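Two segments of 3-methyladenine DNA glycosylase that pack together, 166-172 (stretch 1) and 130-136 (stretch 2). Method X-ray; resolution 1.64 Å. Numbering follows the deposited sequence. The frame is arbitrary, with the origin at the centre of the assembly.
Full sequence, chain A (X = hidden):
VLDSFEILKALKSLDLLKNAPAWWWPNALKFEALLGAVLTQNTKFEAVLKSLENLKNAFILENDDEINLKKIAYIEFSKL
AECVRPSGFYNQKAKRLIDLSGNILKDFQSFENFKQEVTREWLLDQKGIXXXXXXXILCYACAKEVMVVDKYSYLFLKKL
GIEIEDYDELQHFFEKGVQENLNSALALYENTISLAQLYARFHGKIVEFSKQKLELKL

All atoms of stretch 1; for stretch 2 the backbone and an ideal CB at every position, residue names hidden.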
# COMPACT_ATOMS: atom_id res chain seq x y z
N ASP A 166 -7.99 8.60 -14.92
CA ASP A 166 -6.83 7.79 -15.21
C ASP A 166 -5.91 7.68 -14.00
O ASP A 166 -5.56 8.73 -13.41
CB ASP A 166 -6.07 8.39 -16.38
CG ASP A 166 -4.83 7.63 -16.71
OD1 ASP A 166 -4.93 6.59 -17.43
OD2 ASP A 166 -3.71 7.99 -16.28
N TYR A 167 -5.51 6.46 -13.65
CA TYR A 167 -4.71 6.26 -12.40
C TYR A 167 -3.45 7.14 -12.41
O TYR A 167 -3.18 7.81 -11.42
CB TYR A 167 -4.33 4.75 -12.21
CG TYR A 167 -3.58 4.47 -10.93
CD1 TYR A 167 -4.23 3.84 -9.84
CD2 TYR A 167 -2.25 4.89 -10.77
CE1 TYR A 167 -3.57 3.60 -8.65
CE2 TYR A 167 -1.60 4.72 -9.60
CZ TYR A 167 -2.24 4.05 -8.54
OH TYR A 167 -1.54 3.89 -7.35
N ASP A 168 -2.64 7.11 -13.47
CA ASP A 168 -1.33 7.79 -13.41
C ASP A 168 -1.44 9.32 -13.36
O ASP A 168 -0.60 10.03 -12.78
CB ASP A 168 -0.43 7.41 -14.59
CG ASP A 168 0.04 5.94 -14.52
OD1 ASP A 168 0.45 5.37 -15.57
OD2 ASP A 168 0.02 5.27 -13.50
N GLU A 169 -2.48 9.84 -14.00
CA GLU A 169 -2.74 11.29 -13.97
C GLU A 169 -3.29 11.75 -12.63
O GLU A 169 -2.91 12.79 -12.14
CB GLU A 169 -3.72 11.63 -15.10
CG GLU A 169 -3.03 11.39 -16.45
CD GLU A 169 -3.91 11.73 -17.65
OE1 GLU A 169 -3.51 11.39 -18.81
OE2 GLU A 169 -4.98 12.36 -17.46
N LEU A 170 -4.11 10.91 -12.00
CA LEU A 170 -4.61 11.17 -10.65
C LEU A 170 -3.43 11.17 -9.64
O LEU A 170 -3.27 12.05 -8.80
CB LEU A 170 -5.58 10.05 -10.31
CG LEU A 170 -6.67 10.24 -9.28
CD1 LEU A 170 -7.16 8.97 -8.58
CD2 LEU A 170 -7.05 11.58 -8.65
N GLN A 171 -2.57 10.15 -9.77
CA GLN A 171 -1.35 10.12 -8.99
C GLN A 171 -0.44 11.38 -9.21
O GLN A 171 0.12 11.95 -8.26
CB GLN A 171 -0.57 8.88 -9.33
CG GLN A 171 0.76 8.77 -8.66
CD GLN A 171 1.34 7.39 -8.94
OE1 GLN A 171 1.66 7.10 -10.11
NE2 GLN A 171 1.44 6.54 -7.91
N HIS A 172 -0.25 11.77 -10.47
CA HIS A 172 0.61 12.90 -10.74
C HIS A 172 0.03 14.18 -10.17
O HIS A 172 0.78 15.01 -9.63
CB HIS A 172 0.83 13.09 -12.26
CG HIS A 172 1.93 14.09 -12.58
ND1 HIS A 172 1.86 14.95 -13.66
CD2 HIS A 172 3.12 14.32 -11.99
CE1 HIS A 172 2.96 15.70 -13.70
NE2 HIS A 172 3.73 15.36 -12.68
N UNK A 130 -2.24 -5.02 -9.86
CA UNK A 130 -2.64 -3.74 -10.45
C UNK A 130 -1.80 -2.55 -9.94
O UNK A 130 -0.90 -2.71 -9.08
CB UNK A 130 -4.12 -3.48 -10.16
N UNK A 131 -2.07 -1.38 -10.50
CA UNK A 131 -1.27 -0.20 -10.15
C UNK A 131 -1.37 0.18 -8.67
O UNK A 131 -0.35 0.54 -8.06
CB UNK A 131 -1.71 0.99 -11.01
N UNK A 132 -2.57 0.11 -8.09
CA UNK A 132 -2.75 0.44 -6.67
C UNK A 132 -1.90 -0.46 -5.80
O UNK A 132 -1.21 0.02 -4.88
CB UNK A 132 -4.22 0.32 -6.27
N UNK A 133 -1.93 -1.77 -6.07
CA UNK A 133 -1.14 -2.75 -5.29
C UNK A 133 0.36 -2.53 -5.54
O UNK A 133 1.16 -2.57 -4.54
CB UNK A 133 -1.53 -4.18 -5.66
N UNK A 134 0.77 -2.30 -6.80
CA UNK A 134 2.23 -2.09 -7.07
C UNK A 134 2.72 -0.82 -6.30
O UNK A 134 3.80 -0.82 -5.67
CB UNK A 134 2.49 -1.93 -8.57
N UNK A 135 1.94 0.23 -6.38
CA UNK A 135 2.38 1.48 -5.69
C UNK A 135 2.36 1.35 -4.17
O UNK A 135 3.22 1.94 -3.46
CB UNK A 135 1.49 2.65 -6.10
N UNK A 136 1.39 0.59 -3.65
CA UNK A 136 1.34 0.38 -2.19
C UNK A 136 2.56 -0.43 -1.72
O UNK A 136 3.13 -0.17 -0.64
CB UNK A 136 0.05 -0.34 -1.80

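Two helices starting near one another, with N-to-C directions 41° apart, bring stretch 2 against Tyr 167, Asp 168 and Gln 171. Position 130 precedes the first turn of its helix at the N-cap, with phi/psi of -81/177. No atom of stretch 1 lies within 5.5 Å of its ideal CB, so the contact sets no demand; small N-capping residues such as serine, asparagine or glycine would suit it. The residue is Gly 130.

At position 131 CA-to-CB points toward stretch 1, and the ideal CB is 3.9 Å from Tyr 167 CD2 and 5.2 Å from Asp 168 OD2. An aromatic face and a carboxylate beyond it favour a side chain with an aliphatic stem and a positive end, so lysine or arginine fits best. Lys 131 does both. Its CB sits 3.8 Å from the Tyr 167 ring centroid, 1° off the normal, in a CH-pi contact. From an m chi1 the chain runs out fully extended, and NZ forms a salt bridge with Asp 168 OD1 at 3.0 Å. NZ also donates to a water, again at 3.0 Å, which accepts from Asp 168 N and donates weakly to Asp 166 OD1.

Position 132 points sideways, its ideal CB 4.1 Å from Tyr 167 CE1. The nearest atom offered is a ring carbon, with the hydroxyl a little farther off, so many side chains would do. Glu 132, t at chi1 and chi2, makes a modest contact, CB to Tyr 167 CE1 at 4.0 Å.

Positions 133 and 134 point away and sideways, respectively, and neither ideal CB has stretch 1 within 5.5 Å; many helix-compatible residues would do. They are Ser 133 and Ala 134.

Position 135, one helical turn after 131, again points toward stretch 1. Its ideal CB is 3.5 Å from Tyr 167 OH and 4.3 Å from Gln 171 NE2: two donors close to the backbone call for a short acceptor, aspartate or perhaps asparagine. Asp 135, with chi1 m, places OD1 between them, accepting from Tyr 167 OH at 2.7 Å and from Gln 171 NE2 at 2.8 Å. OD1 lies near the plane of the tyrosine ring, at its edge, where a phenol hydroxyl, which prefers the ring plane, readily donates.

Position 136 turns sideways, beyond reach of stretch 1, and leaves the choice open. Ala 136 continues the helix.

Stretch 2 130-136: GKESADA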
# COMPACT_ATOMS: atom_id res chain seq x y z
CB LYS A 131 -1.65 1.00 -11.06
CG LYS A 131 -1.05 0.82 -12.39
CD LYS A 131 -1.51 1.95 -13.31
CE LYS A 131 -0.85 1.76 -14.69
NZ LYS A 131 -1.19 2.83 -15.55
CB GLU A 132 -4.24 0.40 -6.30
CG GLU A 132 -4.49 0.83 -4.84
CD GLU A 132 -5.98 0.76 -4.44
OE1 GLU A 132 -6.32 0.62 -3.23
OE2 GLU A 132 -6.83 0.83 -5.35
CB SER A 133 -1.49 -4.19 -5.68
OG SER A 133 -2.75 -4.58 -5.07
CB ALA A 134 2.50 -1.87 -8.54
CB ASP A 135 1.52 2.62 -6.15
CG ASP A 135 1.86 3.06 -7.57
OD1 ASP A 135 1.03 3.74 -8.21
OD2 ASP A 135 2.92 2.69 -8.15
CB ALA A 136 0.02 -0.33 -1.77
O HOH W 1 -3.08 5.21 -15.77
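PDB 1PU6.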